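Phosphatidylethanolamine-binding protein (Plasmodium vivax, PDB 2GZQ) probably binds phosphatidylethanolamine or related phosphorylated ligands. Local coordinates at residues 21-25 with 26-30. Residues are numbered along the deposited sequence; the frame is centred on the assembly and turned at random. Where two conformers were deposited one is given.
Sequences EKIIP and HVFPD
Ile23 O takes two backbone N-H groups at once. Val27 N lies 2.8 Å from Ile23 O, tilted from the carbonyl plane. Phe28 N lies 3.0 Å from Ile23 O and sits in that plane, with a straighter bond (167° at the hydrogen). One residue earlier, Lys22 O accepts from His26 N at 3.0 Å. His26 CG stands beside its backbone N (chi1 -67°), which lays the imidazole alongside the lysine chain, pointing the same way. Lys22 CB sits over one face of the ring, offset toward the rim and 4.0 Å from the ring centroid, a CH-pi contact. The ring's rotation is fixed further by Arg139, which hydrogen-bonds to His26 ND1. The peptide before Pro25 is cis. It bends the chain so that Ile24 CA and Pro25 CA both direct C-H toward Phe28 O, the latter at 3.1 Å. In one of its two conformers, Ile23 CG2 meets Val27 CB at 3.9 Å. Ile24 CG1 rests 4.0 Å from Phe28 CB and lies near the plane of the Phe28 ring, at its edge. That ring also packs edge-to-face with Phe192, and Val27 and Phe28 both touch Ile143. Lys22 has a positive phi (62°), closes helix 15-20 with a Schellman motif and stands at the N-cap position of the next helix. The whole is a short helix-like turn built round a cis-proline, with Ile23-His26 close to a type VIa turn, following a Schellman motif and packed on strands 138-148 and 188-198 of the larger beta sheet of the phosphatidylethanolamine-binding protein fold.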
# COMPACT_ATOMS: atom_id res chain seq x y z
N GLU A 21 10.89 13.40 0.68
CA GLU A 21 10.57 12.52 1.81
C GLU A 21 11.31 11.20 1.79
O GLU A 21 11.14 10.36 2.69
CB GLU A 21 9.06 12.28 1.88
CG GLU A 21 8.28 13.57 1.98
CD GLU A 21 8.55 14.34 3.26
OE1 GLU A 21 8.84 13.72 4.31
OE2 GLU A 21 8.50 15.59 3.23
N LYS A 22 12.15 11.02 0.77
CA LYS A 22 12.93 9.81 0.53
C LYS A 22 12.08 8.56 0.28
O LYS A 22 12.59 7.44 0.33
CB LYS A 22 13.95 9.59 1.62
CG LYS A 22 14.97 10.73 1.62
CD LYS A 22 16.23 10.47 2.41
CE LYS A 22 17.13 11.68 2.32
NZ LYS A 22 16.36 12.95 2.51
N ILE A 23 10.83 8.76 -0.07
CA ILE A 23 10.06 7.68 -0.60
C ILE A 23 10.65 7.15 -1.91
O ILE A 23 10.64 5.95 -2.14
CB ILE A 23 8.61 8.12 -0.64
CG1 ILE A 23 8.15 8.30 0.81
CG2 ILE A 23 7.76 7.16 -1.39
CD1 ILE A 23 6.91 9.09 0.95
N ILE A 24 11.24 8.02 -2.70
CA ILE A 24 12.28 7.62 -3.64
C ILE A 24 13.58 8.02 -2.94
O ILE A 24 13.76 9.21 -2.64
CB ILE A 24 12.15 8.43 -4.97
CG1 ILE A 24 10.82 8.12 -5.64
CG2 ILE A 24 13.33 8.18 -5.87
CD1 ILE A 24 10.46 9.09 -6.75
N PRO A 25 14.51 7.08 -2.69
CA PRO A 25 14.54 5.69 -3.17
C PRO A 25 14.11 4.59 -2.20
O PRO A 25 14.27 3.43 -2.53
CB PRO A 25 16.02 5.50 -3.45
CG PRO A 25 16.68 6.26 -2.34
CD PRO A 25 15.80 7.45 -2.07
N HIS A 26 13.59 4.91 -1.02
CA HIS A 26 13.36 3.90 0.03
C HIS A 26 12.23 2.95 -0.30
O HIS A 26 12.28 1.77 0.08
CB HIS A 26 13.09 4.52 1.37
CG HIS A 26 14.25 5.23 1.94
ND1 HIS A 26 14.15 6.02 3.06
CD2 HIS A 26 15.54 5.29 1.55
CE1 HIS A 26 15.33 6.53 3.35
NE2 HIS A 26 16.19 6.10 2.44
N VAL A 27 11.19 3.47 -0.96
CA VAL A 27 10.06 2.66 -1.38
C VAL A 27 10.10 2.37 -2.88
O VAL A 27 9.93 1.23 -3.29
CB VAL A 27 8.72 3.36 -1.00
CG1 VAL A 27 7.53 2.62 -1.55
CG2 VAL A 27 8.61 3.53 0.47
N PHE A 28 10.29 3.41 -3.68
CA PHE A 28 10.45 3.27 -5.11
C PHE A 28 11.90 3.61 -5.46
O PHE A 28 12.35 4.74 -5.19
CB PHE A 28 9.57 4.28 -5.85
CG PHE A 28 8.10 4.14 -5.61
CD1 PHE A 28 7.45 2.93 -5.61
CD2 PHE A 28 7.35 5.28 -5.43
CE1 PHE A 28 6.07 2.86 -5.44
CE2 PHE A 28 5.98 5.20 -5.23
CZ PHE A 28 5.36 3.98 -5.25
N PRO A 29 12.67 2.68 -6.01
CA PRO A 29 14.11 2.94 -6.12
C PRO A 29 14.49 4.02 -7.11
O PRO A 29 15.60 4.53 -7.02
CB PRO A 29 14.71 1.59 -6.51
CG PRO A 29 13.67 0.59 -6.26
CD PRO A 29 12.34 1.30 -6.40
N ASP A 30 13.60 4.40 -8.01
CA ASP A 30 13.94 5.49 -8.95
C ASP A 30 12.72 6.33 -9.36
O ASP A 30 11.59 6.10 -8.93
CB ASP A 30 14.67 4.96 -10.19
CG ASP A 30 13.81 4.07 -11.04
OD1 ASP A 30 12.66 4.45 -11.37
OD2 ASP A 30 14.29 2.98 -11.41